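Local coordinates for protein putative aminopeptidase (Leishmania major, PDB 5NTH) that probably acts as a manganese-dependent M17 leucyl aminopeptidase, cleaving amino acids from the N termini of peptides, at residues K5-N10 against D228-A233; T16-Y21 against P224-T229. All coordinates share one frame; numbering follows the deposited sequence.

From the N terminus, the chain passes through the loop 5-10, then helix 12-26, and only some 200 residues later returns to both. Contact 2 (16-21 with 224-229) closes the inner loop and contact 1 (5-10 with 228-233) the outer one, so the two nest, with the N-terminal pieces meeting their partners in reversed order. The return segments overlap at Asp228 and Thr229, and the contact centres lie 7 Å apart. A probable hydrogen bond from Arg8 NH2 to Cys225 O joins them. Together they fasten the N-terminal loop and helix to the start of helix 229-243 and the loop leading into it, enclosing the macro-type N-terminal domain sequence between their ends.

Contact 1: K5-N10 against D228-A233; sequences KRPRSN and DTVVYA
Arg8 and Asp228 approach each other obliquely, with the guanidinium offering its edge to the carboxylate. NH1 of Arg8 and OD2 of Asp228 form a salt bridge, and the two flat groups are tilted by 30°. The modelled separation of Arg8 NH1 and Asp228 OD2, 2.3 Å, is shorter than such a pair allows, so the position of both atoms is doubtful, although the charges and the edge-on approach suit a salt bridge. CG of Arg8, anti to the backbone N (chi1 -160°), is carried toward 228-233. Beyond it the aliphatic part is also used: CD of Arg8 lies 3.9 Å from CG2 of Val231.

Further back along the loop the contact turns mostly apolar. CG1 of Val230 lies 4.0 Å from CG of Arg6, the two side chains running obliquely past one another. The same methyl, Val230 CG1, is 4.1 Å from Pro7 O and 4.4 Å from Pro7 CD, the latter a looser approach. Pro7 is the centre of an inverse gamma turn, which bends the chain between the two arginines. Arg6 directs its polar end elsewhere, with NE paired to Glu234 and NH1 to Glu15.

Asp228 is also the N-cap of helix 229-243. Its OD1 accepts from Val231 N at 2.9 Å with an N-H...O angle of 154°, nearly along the C-O axis, and more weakly from Val230 N. A second salt bridge, from Arg8 NH2 to Glu14, ties the same guanidinium to helix 12-26. Cationic Arg8 and the amino end of the helix would both be expected to stabilise Asp228 as an anion, which probably links the N-terminal loop to the helix start through both oxygens, the exact geometry at OD2 remaining uncertain.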
ATOM      1  N   LYS A   5       0.287 -43.453  21.853  1.00 71.74           N
ATOM      2  CA  LYS A   5      -1.003 -42.995  22.452  1.00 71.23           C
ATOM      3  C   LYS A   5      -1.528 -41.765  21.684  1.00 67.33           C
ATOM      4  O   LYS A   5      -2.657 -41.759  21.177  1.00 65.63           O
ATOM      5  CB  LYS A   5      -0.856 -42.661  23.957  1.00 66.54           C
ATOM      6  N   ARG A   6      -0.640 -40.777  21.561  1.00 61.87           N
ATOM      7  CA  ARG A   6      -0.891 -39.477  20.933  1.00 54.98           C
ATOM      8  C   ARG A   6      -1.511 -39.504  19.524  1.00 53.11           C
ATOM      9  O   ARG A   6      -0.921 -40.071  18.599  1.00 48.40           O
ATOM     10  CB  ARG A   6       0.415 -38.679  20.858  1.00 51.43           C
ATOM     11  CG  ARG A   6       0.161 -37.193  20.816  1.00 49.65           C
ATOM     12  CD  ARG A   6       1.430 -36.395  20.648  1.00 49.20           C
ATOM     13  NE  ARG A   6       2.298 -36.503  21.808  1.00 48.52           N
ATOM     14  CZ  ARG A   6       3.383 -37.254  21.892  1.00 48.82           C
ATOM     15  NH1 ARG A   6       3.812 -37.977  20.864  1.00 50.32           N
ATOM     16  NH2 ARG A   6       4.076 -37.260  23.016  1.00 51.29           N
ATOM     17  N   PRO A   7      -2.695 -38.873  19.364  1.00 52.97           N
ATOM     18  CA  PRO A   7      -3.286 -38.714  18.026  1.00 51.57           C
ATOM     19  C   PRO A   7      -2.778 -37.428  17.360  1.00 49.53           C
ATOM     20  O   PRO A   7      -3.500 -36.419  17.305  1.00 50.47           O
ATOM     21  CB  PRO A   7      -4.797 -38.652  18.322  1.00 50.97           C
ATOM     22  CG  PRO A   7      -4.878 -38.007  19.683  1.00 51.97           C
ATOM     23  CD  PRO A   7      -3.603 -38.366  20.426  1.00 52.25           C
ATOM     24  N   ARG A   8      -1.534 -37.466  16.883  1.00 47.45           N
ATOM     25  CA  ARG A   8      -0.881 -36.275  16.292  1.00 45.99           C
ATOM     26  C   ARG A   8      -0.397 -36.488  14.840  1.00 45.42           C
ATOM     27  O   ARG A   8      -1.204 -36.393  13.905  1.00 44.10           O
ATOM     28  CB  ARG A   8       0.223 -35.719  17.211  1.00 43.81           C
ATOM     29  CG  ARG A   8       0.577 -34.270  16.912  1.00 43.36           C
ATOM     30  CD  ARG A   8       1.874 -33.828  17.563  1.00 43.25           C
ATOM     31  NE  ARG A   8       2.957 -33.595  16.597  1.00 44.93           N
ATOM     32  CZ  ARG A   8       3.379 -32.400  16.161  1.00 45.76           C
ATOM     33  NH1 ARG A   8       2.824 -31.260  16.566  1.00 46.12           N
ATOM     34  NH2 ARG A   8       4.390 -32.339  15.304  1.00 47.87           N
ATOM     35  N   SER A   9       0.902 -36.746  14.640  1.00 47.42           N
ATOM     36  CA  SER A   9       1.451 -36.932  13.288  1.00 48.76           C
ATOM     37  C   SER A   9       1.493 -38.412  12.900  1.00 53.13           C
ATOM     38  O   SER A   9       1.349 -39.316  13.738  1.00 50.36           O
ATOM     39  CB  SER A   9       2.838 -36.255  13.099  1.00 46.28           C
ATOM     40  OG  SER A   9       3.927 -37.151  13.294  1.00 41.81           O
ATOM     41  N   ASN A  10       1.723 -38.609  11.600  1.00 61.82           N
ATOM     42  CA  ASN A  10       1.837 -39.909  10.928  1.00 61.42           C
ATOM     43  C   ASN A  10       3.287 -40.481  10.960  1.00 56.83           C
ATOM     44  O   ASN A  10       3.666 -41.269  10.096  1.00 57.72           O
ATOM     45  CB  ASN A  10       1.392 -39.682   9.467  1.00 64.02           C
ATOM     46  CG  ASN A  10       0.629 -40.857   8.893  1.00 71.71           C
ATOM     47  OD1 ASN A  10      -0.481 -41.166   9.341  1.00 73.93           O
ATOM     48  ND2 ASN A  10       1.201 -41.504   7.871  1.00 73.82           N
ATOM     49  N   ASP A 228       1.547 -27.440  19.480  1.00 28.59           N
ATOM     50  CA  ASP A 228       0.234 -27.312  18.871  1.00 29.30           C
ATOM     51  C   ASP A 228      -0.802 -27.623  19.939  1.00 29.03           C
ATOM     52  O   ASP A 228      -0.466 -27.797  21.105  1.00 30.09           O
ATOM     53  CB  ASP A 228       0.123 -28.251  17.654  1.00 30.33           C
ATOM     54  CG  ASP A 228       0.297 -29.724  18.012  1.00 30.45           C
ATOM     55  OD1 ASP A 228      -0.042 -30.133  19.124  1.00 31.82           O
ATOM     56  OD2 ASP A 228       0.775 -30.487  17.168  1.00 32.00           O
ATOM     57  N   THR A 229      -2.053 -27.732  19.546  1.00 28.46           N
ATOM     58  CA  THR A 229      -3.114 -27.915  20.510  1.00 29.01           C
ATOM     59  C   THR A 229      -3.154 -29.281  21.136  1.00 29.60           C
ATOM     60  O   THR A 229      -3.649 -29.412  22.237  1.00 30.72           O
ATOM     61  CB  THR A 229      -4.496 -27.667  19.894  1.00 29.04           C
ATOM     62  OG1 THR A 229      -4.760 -28.625  18.865  1.00 27.94           O
ATOM     63  CG2 THR A 229      -4.579 -26.237  19.341  1.00 29.39           C
ATOM     64  N   VAL A 230      -2.674 -30.303  20.444  1.00 30.11           N
ATOM     65  CA  VAL A 230      -2.679 -31.655  21.019  1.00 30.60           C
ATOM     66  C   VAL A 230      -1.558 -31.810  22.033  1.00 29.73           C
ATOM     67  O   VAL A 230      -1.703 -32.510  23.033  1.00 29.50           O
ATOM     68  CB  VAL A 230      -2.611 -32.740  19.926  1.00 30.99           C
ATOM     69  CG1 VAL A 230      -2.389 -34.122  20.514  1.00 30.90           C
ATOM     70  CG2 VAL A 230      -3.920 -32.749  19.151  1.00 31.20           C
ATOM     71  N   VAL A 231      -0.449 -31.143  21.772  1.00 29.50           N
ATOM     72  CA  VAL A 231       0.706 -31.268  22.623  1.00 30.55           C
ATOM     73  C   VAL A 231       0.445 -30.443  23.864  1.00 31.91           C
ATOM     74  O   VAL A 231       0.559 -30.957  24.969  1.00 32.19           O
ATOM     75  CB  VAL A 231       2.001 -30.811  21.921  1.00 30.20           C
ATOM     76  CG1 VAL A 231       3.158 -30.678  22.919  1.00 29.87           C
ATOM     77  CG2 VAL A 231       2.378 -31.807  20.838  1.00 29.62           C
ATOM     78  N   TYR A 232       0.092 -29.171  23.659  1.00 32.13           N
ATOM     79  CA  TYR A 232      -0.315 -28.274  24.735  1.00 30.79           C
ATOM     80  C   TYR A 232      -1.334 -28.964  25.640  1.00 31.34           C
ATOM     81  O   TYR A 232      -1.258 -28.836  26.852  1.00 31.74           O
ATOM     82  CB  TYR A 232      -0.935 -27.017  24.160  1.00 30.54           C
ATOM     83  CG  TYR A 232      -0.898 -25.793  25.028  1.00 30.90           C
ATOM     84  CD1 TYR A 232      -0.674 -25.857  26.408  1.00 31.63           C
ATOM     85  CD2 TYR A 232      -1.113 -24.542  24.461  1.00 31.24           C
ATOM     86  CE1 TYR A 232      -0.647 -24.715  27.178  1.00 32.83           C
ATOM     87  CE2 TYR A 232      -1.087 -23.387  25.218  1.00 32.21           C
ATOM     88  CZ  TYR A 232      -0.860 -23.465  26.578  1.00 33.76           C
ATOM     89  OH  TYR A 232      -0.836 -22.290  27.344  1.00 35.63           O
ATOM     90  N   ALA A 233      -2.267 -29.717  25.066  1.00 31.36           N
ATOM     91  CA  ALA A 233      -3.246 -30.471  25.884  1.00 32.52           C
ATOM     92  C   ALA A 233      -2.662 -31.653  26.675  1.00 32.56           C
ATOM     93  O   ALA A 233      -3.055 -31.923  27.815  1.00 32.97           O
ATOM     94  CB  ALA A 233      -4.369 -30.982  25.011  1.00 33.18           C
TER

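Contact 2: T16-Y21 against P224-T229; sequences TAVSAY and PCMLDT
Met226 lays its side chain against Tyr21, and the densest packing is there. CG of Met226 sits above the centre of the phenol ring, 3.7 Å from the Tyr21 ring centroid and 14° off the normal, which meets the geometry of a CH-pi contact. With CG anti to the backbone N (chi1 173°), the methionine extends towards helix 12-26 before bending at chi2 and chi3. SD lies further off-centre: Met226 SD is 4.4 Å from the Tyr21 ring centroid at 37° from the normal. This oblique sulfur approach makes the pair a Met-aromatic contact. The sulfur also meets two residues about one helical turn apart, with Met226 SD 3.6 Å from Val18 CG1 and 3.6 Å from Tyr21 CB. One face of the N-terminal helix is thereby set on the loop that joins helices 203-221 and 229-243 of the M17 catalytic domain. The Tyr21 hydroxyl is hydrogen-bonded to Thr222, just after helix 203-221, while its side chain also touches Leu219 and Ile235 on those two helices.

The approach of Leu227 to Tyr21 is loose, CD1 coming only to 4.4 Å from Tyr21 CE2 and obliquely to the ring, yet Leu227 stays buried against Leu219 and Tyr232. The solvent side lies towards the start of 16-21, where partly exposed Ala17 offers just its carbonyl, Ala17 O being 4.2 Å from Met226 CE.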
ATOM      1  N   THR A  16       8.448 -39.140  18.461  1.00 39.87           N
ATOM      2  CA  THR A  16       9.432 -39.479  19.492  1.00 39.36           C
ATOM      3  C   THR A  16      10.003 -38.196  20.074  1.00 38.74           C
ATOM      4  O   THR A  16      10.155 -38.080  21.277  1.00 38.65           O
ATOM      5  CB  THR A  16      10.565 -40.388  18.933  1.00 41.02           C
ATOM      6  OG1 THR A  16      10.121 -41.753  18.924  1.00 41.75           O
ATOM      7  CG2 THR A  16      11.871 -40.307  19.769  1.00 39.98           C
ATOM      8  N   ALA A  17      10.305 -37.229  19.216  1.00 38.84           N
ATOM      9  CA  ALA A  17      10.829 -35.946  19.680  1.00 39.00           C
ATOM     10  C   ALA A  17       9.795 -35.094  20.411  1.00 39.17           C
ATOM     11  O   ALA A  17      10.185 -34.330  21.279  1.00 40.01           O
ATOM     12  CB  ALA A  17      11.451 -35.149  18.535  1.00 38.77           C
ATOM     13  N   VAL A  18       8.507 -35.186  20.063  1.00 39.41           N
ATOM     14  CA  VAL A  18       7.485 -34.434  20.813  1.00 40.18           C
ATOM     15  C   VAL A  18       7.363 -35.020  22.218  1.00 39.66           C
ATOM     16  O   VAL A  18       7.183 -34.268  23.178  1.00 40.35           O
ATOM     17  CB  VAL A  18       6.068 -34.325  20.138  1.00 42.24           C
ATOM     18  CG1 VAL A  18       6.095 -33.641  18.769  1.00 41.23           C
ATOM     19  CG2 VAL A  18       5.427 -35.672  19.984  1.00 43.73           C
ATOM     20  N   SER A  19       7.491 -36.348  22.340  1.00 39.09           N
ATOM     21  CA  SER A  19       7.430 -37.029  23.669  1.00 38.17           C
ATOM     22  C   SER A  19       8.505 -36.520  24.633  1.00 36.05           C
ATOM     23  O   SER A  19       8.252 -36.369  25.828  1.00 37.01           O
ATOM     24  CB  SER A  19       7.493 -38.562  23.538  1.00 37.85           C
ATOM     25  OG  SER A  19       6.233 -39.114  23.149  1.00 37.38           O
ATOM     26  N   ALA A  20       9.676 -36.233  24.086  1.00 34.18           N
ATOM     27  CA  ALA A  20      10.774 -35.610  24.826  1.00 34.05           C
ATOM     28  C   ALA A  20      10.518 -34.149  25.131  1.00 33.38           C
ATOM     29  O   ALA A  20      10.838 -33.694  26.229  1.00 37.09           O
ATOM     30  CB  ALA A  20      12.087 -35.738  24.062  1.00 33.24           C
ATOM     31  N   TYR A  21       9.986 -33.406  24.167  1.00 31.54           N
ATOM     32  CA  TYR A  21       9.598 -32.011  24.404  1.00 30.88           C
ATOM     33  C   TYR A  21       8.571 -31.920  25.534  1.00 32.31           C
ATOM     34  O   TYR A  21       8.638 -31.019  26.381  1.00 33.76           O
ATOM     35  CB  TYR A  21       9.018 -31.338  23.152  1.00 29.22           C
ATOM     36  CG  TYR A  21       8.531 -29.957  23.448  1.00 27.42           C
ATOM     37  CD1 TYR A  21       9.413 -28.876  23.493  1.00 26.46           C
ATOM     38  CD2 TYR A  21       7.208 -29.744  23.791  1.00 27.15           C
ATOM     39  CE1 TYR A  21       8.971 -27.605  23.832  1.00 26.23           C
ATOM     40  CE2 TYR A  21       6.741 -28.474  24.125  1.00 26.84           C
ATOM     41  CZ  TYR A  21       7.621 -27.410  24.131  1.00 26.52           C
ATOM     42  OH  TYR A  21       7.133 -26.180  24.466  1.00 26.03           O
ATOM     43  N   PRO A 224       4.809 -23.594  16.893  1.00 26.53           N
ATOM     44  CA  PRO A 224       3.611 -24.423  16.737  1.00 26.41           C
ATOM     45  C   PRO A 224       3.778 -25.706  15.978  1.00 26.93           C
ATOM     46  O   PRO A 224       2.949 -26.596  16.095  1.00 26.29           O
ATOM     47  CB  PRO A 224       2.658 -23.531  15.974  1.00 26.59           C
ATOM     48  CG  PRO A 224       3.490 -22.458  15.377  1.00 26.50           C
ATOM     49  CD  PRO A 224       4.782 -22.386  16.059  1.00 26.62           C
ATOM     50  N   CYS A 225       4.838 -25.804  15.192  1.00 28.50           N
ATOM     51  CA  CYS A 225       5.241 -27.105  14.624  1.00 29.93           C
ATOM     52  C   CYS A 225       5.487 -28.117  15.734  1.00 30.27           C
ATOM     53  O   CYS A 225       5.422 -29.306  15.498  1.00 30.48           O
ATOM     54  CB  CYS A 225       6.496 -26.975  13.735  1.00 30.15           C
ATOM     55  SG  CYS A 225       7.958 -26.171  14.488  1.00 31.78           S
ATOM     56  N   MET A 226       5.778 -27.626  16.941  1.00 31.43           N
ATOM     57  CA  MET A 226       5.964 -28.467  18.131  1.00 31.93           C
ATOM     58  C   MET A 226       4.886 -28.275  19.180  1.00 29.72           C
ATOM     59  O   MET A 226       4.320 -29.243  19.656  1.00 29.41           O
ATOM     60  CB  MET A 226       7.308 -28.150  18.772  1.00 33.90           C
ATOM     61  CG  MET A 226       7.507 -28.845  20.107  1.00 36.36           C
ATOM     62  SD  MET A 226       7.614 -30.616  19.881  1.00 38.84           S
ATOM     63  CE  MET A 226       9.338 -30.679  19.335  1.00 37.81           C
ATOM     64  N   LEU A 227       4.662 -27.037  19.588  1.00 27.88           N
ATOM     65  CA  LEU A 227       3.588 -26.749  20.510  1.00 27.67           C
ATOM     66  C   LEU A 227       2.311 -26.400  19.771  1.00 28.13           C
ATOM     67  O   LEU A 227       2.007 -25.224  19.523  1.00 28.03           O
ATOM     68  CB  LEU A 227       3.929 -25.620  21.479  1.00 27.38           C
ATOM     69  CG  LEU A 227       2.841 -25.495  22.551  1.00 27.25           C
ATOM     70  CD1 LEU A 227       2.812 -26.688  23.486  1.00 26.75           C
ATOM     71  CD2 LEU A 227       3.067 -24.240  23.337  1.00 27.98           C
ATOM     72  N   ASP A 228       1.547 -27.440  19.480  1.00 28.59           N
ATOM     73  CA  ASP A 228       0.234 -27.312  18.871  1.00 29.30           C
ATOM     74  C   ASP A 228      -0.802 -27.623  19.939  1.00 29.03           C
ATOM     75  O   ASP A 228      -0.466 -27.797  21.105  1.00 30.09           O
ATOM     76  CB  ASP A 228       0.123 -28.251  17.654  1.00 30.33           C
ATOM     77  CG  ASP A 228       0.297 -29.724  18.012  1.00 30.45           C
ATOM     78  OD1 ASP A 228      -0.042 -30.133  19.124  1.00 31.82           O
ATOM     79  OD2 ASP A 228       0.775 -30.487  17.168  1.00 32.00           O
ATOM     80  N   THR A 229      -2.053 -27.732  19.546  1.00 28.46           N
ATOM     81  CA  THR A 229      -3.114 -27.915  20.510  1.00 29.01           C
ATOM     82  C   THR A 229      -3.154 -29.281  21.136  1.00 29.60           C
ATOM     83  O   THR A 229      -3.649 -29.412  22.237  1.00 30.72           O
ATOM     84  CB  THR A 229      -4.496 -27.667  19.894  1.00 29.04           C
ATOM     85  OG1 THR A 229      -4.760 -28.625  18.865  1.00 27.94           O
ATOM     86  CG2 THR A 229      -4.579 -26.237  19.341  1.00 29.39           C
TER